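Local coordinates for protein 3,4-dihydroxybenzoate decarboxylase (Enterobacter cloacae, PDB 5NY5) that catalyses the decarboxylation of 3,4-dihydroxybenzoate, and the reverse para-carboxylation of catechols, as a UbiD-family enzyme that depends on prenylated flavin and binds a metal ion, at residues A[153-158]-A[207-212]; A[157-162]-A[191-196]; A[166-171]-A[186-191]. All coordinates share one frame; numbering follows the deposited sequence.

Interaction 1 (A[153-158]-A[207-212])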
ATOM      1  N   LEU A 153      15.235  15.792  43.261  1.00 62.99           N
ATOM      2  CA  LEU A 153      15.882  16.840  42.477  1.00 63.82           C
ATOM      3  C   LEU A 153      17.366  16.840  42.815  1.00 65.49           C
ATOM      4  O   LEU A 153      17.755  17.208  43.928  1.00 65.70           O
ATOM      5  CB  LEU A 153      15.249  18.196  42.766  1.00 62.97           C
ATOM      6  CG  LEU A 153      15.801  19.364  41.950  1.00 63.84           C
ATOM      7  CD1 LEU A 153      15.255  19.335  40.535  1.00 63.74           C
ATOM      8  CD2 LEU A 153      15.490  20.686  42.616  1.00 63.37           C
ATOM      9  N   VAL A 154      18.198  16.429  41.863  1.00 66.85           N
ATOM     10  CA  VAL A 154      19.622  16.224  42.096  1.00 68.67           C
ATOM     11  C   VAL A 154      20.393  17.439  41.606  1.00 69.82           C
ATOM     12  O   VAL A 154      20.228  17.869  40.458  1.00 70.01           O
ATOM     13  CB  VAL A 154      20.118  14.944  41.404  1.00 69.74           C
ATOM     14  CG1 VAL A 154      21.609  14.776  41.622  1.00 71.81           C
ATOM     15  CG2 VAL A 154      19.364  13.736  41.929  1.00 68.74           C
ATOM     16  N   LEU A 155      21.236  17.992  42.475  1.00 70.73           N
ATOM     17  CA  LEU A 155      22.162  19.057  42.121  1.00 72.23           C
ATOM     18  C   LEU A 155      23.569  18.484  42.021  1.00 74.42           C
ATOM     19  O   LEU A 155      23.964  17.646  42.837  1.00 74.82           O
ATOM     20  CB  LEU A 155      22.136  20.188  43.154  1.00 71.97           C
ATOM     21  CG  LEU A 155      20.784  20.774  43.562  1.00 69.94           C
ATOM     22  CD1 LEU A 155      20.966  21.954  44.499  1.00 70.19           C
ATOM     23  CD2 LEU A 155      19.990  21.192  42.353  1.00 69.18           C
ATOM     24  N   ALA A 156      24.322  18.936  41.021  1.00 76.00           N
ATOM     25  CA  ALA A 156      25.685  18.461  40.829  1.00 78.35           C
ATOM     26  C   ALA A 156      26.474  19.510  40.061  1.00 80.09           C
ATOM     27  O   ALA A 156      25.906  20.359  39.369  1.00 79.50           O
ATOM     28  CB  ALA A 156      25.713  17.117  40.095  1.00 78.72           C
ATOM     29  N   SER A 157      27.797  19.439  40.194  1.00 82.41           N
ATOM     30  CA  SER A 157      28.692  20.375  39.532  1.00 84.47           C
ATOM     31  C   SER A 157      29.876  19.624  38.941  1.00 86.97           C
ATOM     32  O   SER A 157      30.263  18.559  39.427  1.00 87.42           O
ATOM     33  CB  SER A 157      29.192  21.459  40.494  1.00 85.12           C
ATOM     34  OG  SER A 157      28.142  22.336  40.857  1.00 83.15           O
ATOM     35  N   ASP A 158      30.443  20.200  37.885  1.00 88.74           N
ATOM     36  CA  ASP A 158      31.616  19.627  37.240  1.00 91.46           C
ATOM     37  C   ASP A 158      32.744  19.481  38.256  1.00 93.19           C
ATOM     38  O   ASP A 158      33.105  20.464  38.919  1.00 93.69           O
ATOM     39  CB  ASP A 158      32.054  20.518  36.076  1.00 93.26           C
ATOM     40  CG  ASP A 158      33.094  19.865  35.177  1.00 96.06           C
ATOM     41  OD1 ASP A 158      33.996  19.166  35.681  1.00 97.57           O
ATOM     42  OD2 ASP A 158      33.012  20.068  33.947  1.00 96.91           O
ATOM     43  N   THR A 207      23.578  16.351  45.850  1.00 73.77           N
ATOM     44  CA  THR A 207      22.504  16.520  46.816  1.00 72.06           C
ATOM     45  C   THR A 207      21.188  16.119  46.169  1.00 70.15           C
ATOM     46  O   THR A 207      20.940  16.429  45.000  1.00 69.86           O
ATOM     47  CB  THR A 207      22.407  17.959  47.328  1.00 71.85           C
ATOM     48  OG1 THR A 207      21.933  18.812  46.280  1.00 71.15           O
ATOM     49  CG2 THR A 207      23.766  18.447  47.804  1.00 73.99           C
ATOM     50  N   ILE A 208      20.353  15.429  46.933  1.00 69.03           N
ATOM     51  CA  ILE A 208      19.069  14.930  46.459  1.00 67.36           C
ATOM     52  C   ILE A 208      17.986  15.690  47.209  1.00 65.86           C
ATOM     53  O   ILE A 208      17.765  15.459  48.404  1.00 65.70           O
ATOM     54  CB  ILE A 208      18.945  13.417  46.666  1.00 67.48           C
ATOM     55  CG1 ILE A 208      20.149  12.718  46.035  1.00 69.28           C
ATOM     56  CG2 ILE A 208      17.650  12.908  46.068  1.00 65.96           C
ATOM     57  CD1 ILE A 208      20.502  11.407  46.682  1.00 70.11           C
ATOM     58  N   ASN A 209      17.311  16.595  46.511  1.00 64.93           N
ATOM     59  CA  ASN A 209      16.367  17.519  47.122  1.00 63.74           C
ATOM     60  C   ASN A 209      14.949  17.019  46.886  1.00 62.16           C
ATOM     61  O   ASN A 209      14.536  16.836  45.737  1.00 61.76           O
ATOM     62  CB  ASN A 209      16.549  18.922  46.545  1.00 63.93           C
ATOM     63  CG  ASN A 209      17.988  19.394  46.610  1.00 65.71           C
ATOM     64  OD1 ASN A 209      18.357  20.175  47.485  1.00 66.24           O
ATOM     65  ND2 ASN A 209      18.812  18.917  45.684  1.00 66.80           N
HETATM   66  N   MSE A 210      14.209  16.801  47.969  1.00 61.43           N
HETATM   67  CA  MSE A 210      12.855  16.269  47.877  1.00 60.11           C
HETATM   68  C   MSE A 210      11.878  17.063  48.742  1.00 59.22           C
HETATM   69  O   MSE A 210      12.218  17.487  49.845  1.00 59.69           O
HETATM   70  CB  MSE A 210      12.839  14.794  48.281  1.00 60.34           C
HETATM   71  CG  MSE A 210      13.771  13.920  47.464  1.00 61.37           C
HETATM   72 SE   MSE A 210      13.808  12.068  48.057  1.00 61.91          SE
HETATM   73  CE  MSE A 210      14.433  12.349  49.880  1.00 62.75           C
ATOM     74  N   GLY A 211      10.662  17.249  48.239  1.00 61.69           N
ATOM     75  CA  GLY A 211       9.664  18.045  48.929  1.00 62.19           C
ATOM     76  C   GLY A 211       9.830  19.518  48.627  1.00 57.39           C
ATOM     77  O   GLY A 211      10.340  20.275  49.459  1.00 57.96           O
ATOM     78  N   LEU A 212       9.399  19.938  47.441  1.00 56.96           N
ATOM     79  CA  LEU A 212       9.738  21.248  46.909  1.00 57.31           C
ATOM     80  C   LEU A 212       8.484  21.998  46.493  1.00 56.44           C
ATOM     81  O   LEU A 212       7.389  21.438  46.406  1.00 55.61           O
ATOM     82  CB  LEU A 212      10.676  21.127  45.703  1.00 58.11           C
ATOM     83  CG  LEU A 212      11.790  20.093  45.824  1.00 59.00           C
ATOM     84  CD1 LEU A 212      12.462  19.888  44.480  1.00 59.76           C
ATOM     85  CD2 LEU A 212      12.795  20.528  46.871  1.00 59.95           C
TER

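Interaction 2 (A[157-162]-A[191-196])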
ATOM      1  N   SER A 157      27.797  19.439  40.194  1.00 82.41           N
ATOM      2  CA  SER A 157      28.692  20.375  39.532  1.00 84.47           C
ATOM      3  C   SER A 157      29.876  19.624  38.941  1.00 86.97           C
ATOM      4  O   SER A 157      30.263  18.559  39.427  1.00 87.42           O
ATOM      5  CB  SER A 157      29.192  21.459  40.494  1.00 85.12           C
ATOM      6  OG  SER A 157      28.142  22.336  40.857  1.00 83.15           O
ATOM      7  N   ASP A 158      30.443  20.200  37.885  1.00 88.74           N
ATOM      8  CA  ASP A 158      31.616  19.627  37.240  1.00 91.46           C
ATOM      9  C   ASP A 158      32.744  19.481  38.256  1.00 93.19           C
ATOM     10  O   ASP A 158      33.105  20.464  38.919  1.00 93.69           O
ATOM     11  CB  ASP A 158      32.054  20.518  36.076  1.00 93.26           C
ATOM     12  CG  ASP A 158      33.094  19.865  35.177  1.00 96.06           C
ATOM     13  OD1 ASP A 158      33.996  19.166  35.681  1.00 97.57           O
ATOM     14  OD2 ASP A 158      33.012  20.068  33.947  1.00 96.91           O
ATOM     15  N   PRO A 159      33.323  18.287  38.412  1.00 94.27           N
ATOM     16  CA  PRO A 159      34.446  18.129  39.348  1.00 96.21           C
ATOM     17  C   PRO A 159      35.700  18.878  38.927  1.00 99.29           C
ATOM     18  O   PRO A 159      36.634  18.982  39.734  1.00101.05           O
ATOM     19  CB  PRO A 159      34.680  16.614  39.362  1.00 96.74           C
ATOM     20  CG  PRO A 159      34.158  16.147  38.044  1.00 96.33           C
ATOM     21  CD  PRO A 159      32.975  17.020  37.747  1.00 93.91           C
ATOM     22  N   GLU A 160      35.752  19.397  37.701  1.00100.15           N
ATOM     23  CA  GLU A 160      36.862  20.219  37.237  1.00105.74           C
ATOM     24  C   GLU A 160      36.518  21.703  37.230  1.00103.20           C
ATOM     25  O   GLU A 160      37.256  22.515  37.797  1.00104.46           O
ATOM     26  CB  GLU A 160      37.295  19.779  35.833  1.00105.57           C
ATOM     27  CG  GLU A 160      37.823  18.357  35.757  1.00108.80           C
ATOM     28  CD  GLU A 160      38.356  18.010  34.380  1.00113.41           C
ATOM     29  OE1 GLU A 160      38.163  18.816  33.446  1.00115.58           O
ATOM     30  OE2 GLU A 160      38.972  16.934  34.233  1.00114.19           O
ATOM     31  N   ASP A 161      35.406  22.074  36.599  1.00100.46           N
ATOM     32  CA  ASP A 161      34.961  23.462  36.495  1.00 99.85           C
ATOM     33  C   ASP A 161      33.649  23.586  37.265  1.00 96.45           C
ATOM     34  O   ASP A 161      32.567  23.482  36.684  1.00 94.48           O
ATOM     35  CB  ASP A 161      34.800  23.877  35.031  1.00100.69           C
ATOM     36  CG  ASP A 161      34.645  25.376  34.859  1.00100.95           C
ATOM     37  OD1 ASP A 161      34.316  26.067  35.846  1.00 99.70           O
ATOM     38  OD2 ASP A 161      34.851  25.866  33.729  1.00102.54           O
ATOM     39  N   THR A 162      33.754  23.836  38.574  1.00 95.96           N
ATOM     40  CA  THR A 162      32.578  23.908  39.434  1.00 95.96           C
ATOM     41  C   THR A 162      31.545  24.916  38.935  1.00 93.78           C
ATOM     42  O   THR A 162      30.358  24.787  39.261  1.00 91.32           O
ATOM     43  CB  THR A 162      33.010  24.252  40.863  1.00 93.36           C
ATOM     44  OG1 THR A 162      34.077  23.380  41.257  1.00 95.29           O
ATOM     45  CG2 THR A 162      31.855  24.081  41.840  1.00 90.51           C
ATOM     46  N   GLU A 191      25.952  13.222  34.046  1.00 83.54           N
ATOM     47  CA  GLU A 191      26.619  11.986  33.653  1.00 85.33           C
ATOM     48  C   GLU A 191      28.044  12.257  33.189  1.00 88.23           C
ATOM     49  O   GLU A 191      28.970  11.519  33.546  1.00 89.83           O
ATOM     50  CB  GLU A 191      25.819  11.281  32.559  1.00 85.13           C
ATOM     51  CG  GLU A 191      26.515  10.074  31.945  1.00 87.31           C
ATOM     52  CD  GLU A 191      26.643   8.902  32.903  1.00 87.06           C
ATOM     53  OE1 GLU A 191      26.075   8.959  34.013  1.00 85.07           O
ATOM     54  OE2 GLU A 191      27.318   7.915  32.544  1.00 89.00           O
ATOM     55  N   VAL A 192      28.237  13.310  32.394  1.00 89.10           N
ATOM     56  CA  VAL A 192      29.585  13.695  31.987  1.00 91.97           C
ATOM     57  C   VAL A 192      30.413  14.078  33.206  1.00 92.37           C
ATOM     58  O   VAL A 192      31.604  13.753  33.293  1.00 94.74           O
ATOM     59  CB  VAL A 192      29.524  14.837  30.953  1.00 92.73           C
ATOM     60  CG1 VAL A 192      30.903  15.432  30.729  1.00 95.62           C
ATOM     61  CG2 VAL A 192      28.944  14.328  29.643  1.00 93.14           C
ATOM     62  N   PHE A 193      29.794  14.762  34.173  1.00 90.21           N
ATOM     63  CA  PHE A 193      30.494  15.088  35.412  1.00 90.55           C
ATOM     64  C   PHE A 193      30.962  13.825  36.123  1.00 91.14           C
ATOM     65  O   PHE A 193      32.063  13.791  36.684  1.00 93.00           O
ATOM     66  CB  PHE A 193      29.590  15.903  36.340  1.00 88.02           C
ATOM     67  CG  PHE A 193      29.194  17.249  35.794  1.00 87.58           C
ATOM     68  CD1 PHE A 193      29.859  17.810  34.719  1.00 89.69           C
ATOM     69  CD2 PHE A 193      28.153  17.957  36.371  1.00 85.19           C
ATOM     70  CE1 PHE A 193      29.488  19.046  34.225  1.00 89.41           C
ATOM     71  CE2 PHE A 193      27.779  19.193  35.884  1.00 84.89           C
ATOM     72  CZ  PHE A 193      28.448  19.738  34.810  1.00 86.99           C
ATOM     73  N   ARG A 194      30.141  12.775  36.101  1.00 89.73           N
ATOM     74  CA  ARG A 194      30.488  11.552  36.814  1.00 90.22           C
ATOM     75  C   ARG A 194      31.620  10.800  36.127  1.00 93.18           C
ATOM     76  O   ARG A 194      32.435  10.163  36.802  1.00 94.60           O
ATOM     77  CB  ARG A 194      29.258  10.652  36.939  1.00 88.02           C
ATOM     78  CG  ARG A 194      29.347   9.633  38.060  1.00 87.84           C
ATOM     79  CD  ARG A 194      28.571   8.368  37.728  1.00 87.07           C
ATOM     80  NE  ARG A 194      29.391   7.402  37.002  1.00 89.49           N
ATOM     81  CZ  ARG A 194      29.464   7.327  35.679  1.00 90.59           C
ATOM     82  NH1 ARG A 194      28.762   8.161  34.927  1.00 89.46           N
ATOM     83  NH2 ARG A 194      30.239   6.418  35.104  1.00 92.95           N
ATOM     84  N   LYS A 195      31.685  10.857  34.796  1.00 94.31           N
ATOM     85  CA  LYS A 195      32.754  10.169  34.077  1.00 97.34           C
ATOM     86  C   LYS A 195      34.114  10.775  34.402  1.00 99.79           C
ATOM     87  O   LYS A 195      35.083  10.050  34.654  1.00101.95           O
ATOM     88  CB  LYS A 195      32.487  10.214  32.574  1.00 98.11           C
ATOM     89  CG  LYS A 195      31.853   8.951  32.013  1.00 97.79           C
ATOM     90  CD  LYS A 195      32.859   7.809  31.940  1.00100.42           C
ATOM     91  CE  LYS A 195      32.269   6.593  31.239  1.00100.46           C
ATOM     92  NZ  LYS A 195      33.301   5.553  30.962  1.00103.44           N
ATOM     93  N   LYS A 196      34.202  12.107  34.392  1.00 99.63           N
ATOM     94  CA  LYS A 196      35.450  12.774  34.750  1.00101.97           C
ATOM     95  C   LYS A 196      35.891  12.384  36.154  1.00101.99           C
ATOM     96  O   LYS A 196      37.068  12.089  36.392  1.00104.62           O
ATOM     97  CB  LYS A 196      35.286  14.290  34.647  1.00101.42           C
ATOM     98  CG  LYS A 196      34.927  14.794  33.261  1.00101.74           C
ATOM     99  CD  LYS A 196      34.801  16.308  33.257  1.00101.33           C
ATOM    100  CE  LYS A 196      34.429  16.831  31.881  1.00101.79           C
ATOM    101  NZ  LYS A 196      34.259  18.310  31.886  1.00101.42           N
TER

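Interaction 3 (A[166-171]-A[186-191])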
ATOM      1  N   ASP A 166      24.421  21.272  36.970  1.00 78.49           N
ATOM      2  CA  ASP A 166      23.300  20.570  36.362  1.00 77.00           C
ATOM      3  C   ASP A 166      22.329  20.154  37.454  1.00 77.95           C
ATOM      4  O   ASP A 166      22.736  19.534  38.442  1.00 74.73           O
ATOM      5  CB  ASP A 166      23.769  19.342  35.577  1.00 78.22           C
ATOM      6  CG  ASP A 166      22.643  18.671  34.819  1.00 77.00           C
ATOM      7  OD1 ASP A 166      21.804  19.393  34.240  1.00 76.23           O
ATOM      8  OD2 ASP A 166      22.593  17.423  34.806  1.00 76.94           O
ATOM      9  N   VAL A 167      21.057  20.499  37.283  1.00 73.86           N
ATOM     10  CA  VAL A 167      19.998  20.084  38.194  1.00 71.76           C
ATOM     11  C   VAL A 167      18.980  19.285  37.390  1.00 72.39           C
ATOM     12  O   VAL A 167      18.602  19.683  36.281  1.00 73.80           O
ATOM     13  CB  VAL A 167      19.360  21.286  38.920  1.00 72.81           C
ATOM     14  CG1 VAL A 167      20.298  22.492  38.896  1.00 78.66           C
ATOM     15  CG2 VAL A 167      17.990  21.645  38.370  1.00 70.37           C
ATOM     16  N   THR A 168      18.578  18.136  37.927  1.00 69.06           N
ATOM     17  CA  THR A 168      17.747  17.190  37.196  1.00 68.47           C
ATOM     18  C   THR A 168      16.905  16.393  38.181  1.00 66.89           C
ATOM     19  O   THR A 168      17.090  16.472  39.398  1.00 66.47           O
ATOM     20  CB  THR A 168      18.592  16.240  36.341  1.00 70.19           C
ATOM     21  OG1 THR A 168      19.791  15.895  37.048  1.00 71.35           O
ATOM     22  CG2 THR A 168      18.952  16.876  35.010  1.00 71.59           C
ATOM     23  N   ILE A 169      15.979  15.608  37.635  1.00 66.21           N
ATOM     24  CA  ILE A 169      15.090  14.757  38.417  1.00 64.88           C
ATOM     25  C   ILE A 169      15.431  13.304  38.122  1.00 65.71           C
ATOM     26  O   ILE A 169      15.459  12.888  36.957  1.00 66.55           O
ATOM     27  CB  ILE A 169      13.611  15.048  38.109  1.00 63.44           C
ATOM     28  CG1 ILE A 169      13.282  16.509  38.418  1.00 62.76           C
ATOM     29  CG2 ILE A 169      12.709  14.119  38.908  1.00 62.29           C
ATOM     30  CD1 ILE A 169      11.809  16.843  38.322  1.00 61.37           C
ATOM     31  N   HIS A 170      15.688  12.535  39.176  1.00 65.63           N
ATOM     32  CA  HIS A 170      16.037  11.128  39.065  1.00 66.49           C
ATOM     33  C   HIS A 170      15.181  10.320  40.026  1.00 65.35           C
ATOM     34  O   HIS A 170      14.498  10.865  40.898  1.00 64.07           O
ATOM     35  CB  HIS A 170      17.522  10.888  39.373  1.00 68.18           C
ATOM     36  CG  HIS A 170      18.455  11.753  38.586  1.00 69.49           C
ATOM     37  ND1 HIS A 170      19.286  11.252  37.608  1.00 71.29           N
ATOM     38  CD2 HIS A 170      18.695  13.084  38.637  1.00 69.42           C
ATOM     39  CE1 HIS A 170      19.995  12.238  37.088  1.00 72.28           C
ATOM     40  NE2 HIS A 170      19.656  13.360  37.697  1.00 71.48           N
ATOM     41  N   ARG A 171      15.225   9.003  39.861  1.00 65.99           N
ATOM     42  CA  ARG A 171      14.633   8.072  40.808  1.00 65.37           C
ATOM     43  C   ARG A 171      15.741   7.231  41.424  1.00 66.75           C
ATOM     44  O   ARG A 171      16.714   6.883  40.749  1.00 68.29           O
ATOM     45  CB  ARG A 171      13.582   7.176  40.145  1.00 65.00           C
ATOM     46  CG  ARG A 171      14.128   6.209  39.112  1.00 66.54           C
ATOM     47  CD  ARG A 171      13.005   5.422  38.460  1.00 66.21           C
ATOM     48  NE  ARG A 171      13.505   4.448  37.495  1.00 67.84           N
ATOM     49  CZ  ARG A 171      12.732   3.754  36.668  1.00 68.07           C
ATOM     50  NH1 ARG A 171      11.418   3.930  36.684  1.00 66.76           N
ATOM     51  NH2 ARG A 171      13.271   2.888  35.824  1.00 69.75           N
ATOM     52  N   ALA A 186      22.500   8.999  29.692  1.00 94.63           N
ATOM     53  CA  ALA A 186      23.709   9.319  28.948  1.00 86.16           C
ATOM     54  C   ALA A 186      23.535  10.626  28.184  1.00 86.34           C
ATOM     55  O   ALA A 186      22.446  10.950  27.702  1.00 85.16           O
ATOM     56  CB  ALA A 186      24.056   8.186  27.983  1.00 88.35           C
ATOM     57  N   GLY A 187      24.622  11.389  28.087  1.00 87.98           N
ATOM     58  CA  GLY A 187      24.617  12.639  27.363  1.00 88.56           C
ATOM     59  C   GLY A 187      24.228  13.859  28.170  1.00 86.65           C
ATOM     60  O   GLY A 187      24.335  14.978  27.654  1.00 87.30           O
ATOM     61  N   ARG A 188      23.777  13.688  29.408  1.00 84.48           N
ATOM     62  CA  ARG A 188      23.455  14.822  30.259  1.00 85.58           C
ATOM     63  C   ARG A 188      24.681  15.230  31.074  1.00 86.48           C
ATOM     64  O   ARG A 188      25.605  14.442  31.288  1.00 85.31           O
ATOM     65  CB  ARG A 188      22.283  14.493  31.185  1.00 83.28           C
ATOM     66  CG  ARG A 188      21.547  15.715  31.725  1.00 83.25           C
ATOM     67  CD  ARG A 188      20.154  15.840  31.122  1.00 84.71           C
ATOM     68  NE  ARG A 188      19.342  16.824  31.831  1.00 85.15           N
ATOM     69  CZ  ARG A 188      18.955  17.990  31.325  1.00 86.53           C
ATOM     70  NH1 ARG A 188      19.295  18.326  30.088  1.00 91.59           N
ATOM     71  NH2 ARG A 188      18.218  18.819  32.054  1.00 81.80           N
ATOM     72  N   HIS A 189      24.672  16.486  31.530  1.00 83.27           N
ATOM     73  CA  HIS A 189      25.862  17.064  32.148  1.00 84.64           C
ATOM     74  C   HIS A 189      26.287  16.293  33.392  1.00 84.26           C
ATOM     75  O   HIS A 189      27.481  16.053  33.601  1.00 86.43           O
ATOM     76  CB  HIS A 189      25.615  18.533  32.491  1.00 83.88           C
ATOM     77  CG  HIS A 189      25.450  19.415  31.292  1.00 84.82           C
ATOM     78  ND1 HIS A 189      25.432  18.928  30.004  1.00 86.15           N
ATOM     79  CD2 HIS A 189      25.297  20.757  31.189  1.00 84.80           C
ATOM     80  CE1 HIS A 189      25.274  19.931  29.158  1.00 86.92           C
ATOM     81  NE2 HIS A 189      25.190  21.051  29.851  1.00 86.10           N
ATOM     82  N   ILE A 190      25.326  15.892  34.227  1.00 81.92           N
ATOM     83  CA  ILE A 190      25.677  15.200  35.464  1.00 81.60           C
ATOM     84  C   ILE A 190      26.316  13.850  35.165  1.00 83.14           C
ATOM     85  O   ILE A 190      27.158  13.369  35.935  1.00 84.14           O
ATOM     86  CB  ILE A 190      24.439  15.063  36.373  1.00 78.89           C
ATOM     87  CG1 ILE A 190      24.820  14.423  37.710  1.00 78.74           C
ATOM     88  CG2 ILE A 190      23.342  14.269  35.682  1.00 77.74           C
ATOM     89  CD1 ILE A 190      23.659  14.238  38.653  1.00 76.35           C
ATOM     90  N   GLU A 191      25.952  13.222  34.046  1.00 83.54           N
ATOM     91  CA  GLU A 191      26.619  11.986  33.653  1.00 85.33           C
ATOM     92  C   GLU A 191      28.044  12.257  33.189  1.00 88.23           C
ATOM     93  O   GLU A 191      28.970  11.519  33.546  1.00 89.83           O
ATOM     94  CB  GLU A 191      25.819  11.281  32.559  1.00 85.13           C
ATOM     95  CG  GLU A 191      26.515  10.074  31.945  1.00 87.31           C
ATOM     96  CD  GLU A 191      26.643   8.902  32.903  1.00 87.06           C
ATOM     97  OE1 GLU A 191      26.075   8.959  34.013  1.00 85.07           O
ATOM     98  OE2 GLU A 191      27.318   7.915  32.544  1.00 89.00           O
TER

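Interaction 1 (A[153-158]-A[207-212])
Leu-153 and Asn-209 face each other as a hydrogen-bonded pair where strand 148-157 runs antiparallel to strand 204-210. Both strands belong to the antiparallel sheet of the FMN-binding, Rift-related domain of the UbiD family. The ladder continues through Val-154 with Ile-208, a non-hydrogen-bonded pair, to Leu-155 with Thr-207, a second hydrogen-bonded pair.

Leu-153 N donates to Asn-209 O at 2.8 Å. Leu-153 O takes two N-H groups from the same residue: Asn-209 N at 2.7 Å and Asn-209 ND2, also at 2.7 Å. The two donors come from opposite faces of the carbonyl plane. The side-chain bond is nearly straight, 174° at the hydrogen, and the acceptor lies in the amide plane. Asn-209 CG sits beside its own backbone N (chi1 -52°), on the side of the N-H that shares the acceptor. Its ND2 also donates to Thr-207 OG1, two residues earlier on the same face. Strand 256-258 completes the set: Asn-209 OD1 accepts from Ile-258 N, and Thr-207 OG1 also bonds Lys-256 O. The amide and the hydroxyl are therefore buried but satisfied.

At the Leu-155 pair, Leu-155 N donates to Thr-207 O at 3.0 Å. The return bond from Thr-207 N to Leu-155 O is weak. Thr-207 O also receives a CA-H...O contact from Val-154 CA at 3.2 Å. The apolar packing is lighter. Val-154 CG2 faces Ile-208 CG1, and past the strand end Leu-212 CD1 touches Leu-153 CD2 at 3.6 Å.

Interaction 2 (A[157-162]-A[191-196])
The Phe-193 ring lies with one face against the backbone of Ser-157 and Asp-158. Asp-158 N stands over the ring centre, 3.4 Å above the plane. Ser-157 C lies over the same face, nearest to CD2. Asp-158 CB makes a CH-pi contact there, 3.9 Å from the ring centroid. The Asp-158 carboxylate is turned 38° from the ring plane. Pro-159 CD approaches the ring obliquely and packs on Phe-193 CB at 3.8 Å. Pro-159 CG reaches the backbone, 3.4 Å from Phe-193 O.

The contact sets the loop between strands 148-157 and 165-174 against helix 189-199. The loop holds an Asx turn: Asp-158 OD1 accepts from Glu-160 N, two residues on, at 2.7 Å. This N-H comes from the anti side, 31° out of the carboxylate plane. The other oxygen, OD2, faces the helix and forms a salt bridge with Lys-196 NZ at 3.0 Å, met on the syn side. One carboxylate thus serves both the turn and the helix.

Lys-196 is extended beyond CG and crosses Asp-158 at about a right angle. Its CB lies near Pro-159 CG, and its CD near Glu-160 CD. Pro-159 and Glu-160 are on the exposed side of the contact. There Glu-160 OE1 stays 4.2 Å from Lys-196 NZ, beyond salt-bridge range.

Interaction 3 (A[166-171]-A[186-191])
Asp-166 OD2 accepts from Ile-190 N at 3.2 Å, in the tightly packed part of the contact at the first turn of helix 189-199. The bond is bent, 138° at the hydrogen. The donor stands above the carboxylate plane, 40° out of it. Ile-190 CG2 packs on the same oxygen at 3.4 Å. Thr-168 and Arg-188, the helix N-cap residue, also meet closely, tip to tip. Thr-168 CG2 lies at the guanidinium edge, 3.2 Å from Arg-188 NE. Farther along the strand, Ile-190 CG2 reaches the edge of the His-170 ring. Thr-168 OG1 and His-170 NE2 share a hydrogen bond of 2.6 Å.

This is part of the UbiD active site, here in its apo form. Asp-166, His-189 and Glu-233 are seen binding manganese in a structure of this protein. Ile-169, His-170, Arg-171, Arg-188 and His-189 are likewise seen binding prenylated FMN. Neither ligand is bound to this chain.

The charge pair is looser. Asp-166 OD1 lies over one guanidinium face of Arg-188, offset toward the rim. No N-H points at it, and Arg-188 NH2 is 4.2 Å away. His-189 is exposed, touching Asp-166 CB through its own CB at 3.7 Å.

All three interactions lie in the Rift-related domain. Interaction 1 is fully buried and joins two sheet strands, mostly through backbone bonds. Interactions 2 and 3 are partly buried and set helix 189-199 against other elements: interaction 2 a surface loop, interaction 3 a strand. Interaction 2 begins where the strand of interaction 1 ends, sharing Ser-157 and Asp-158. Strand 165-174 of interaction 3 is the sheet neighbour of strand 148-157, with backbone bonds such as Val-154 N to Thr-168 O. Phe-193 of interaction 2 also packs on Asp-166. Both helix contacts use an aspartate: one pairs with a lysine, the other belongs to the metal site.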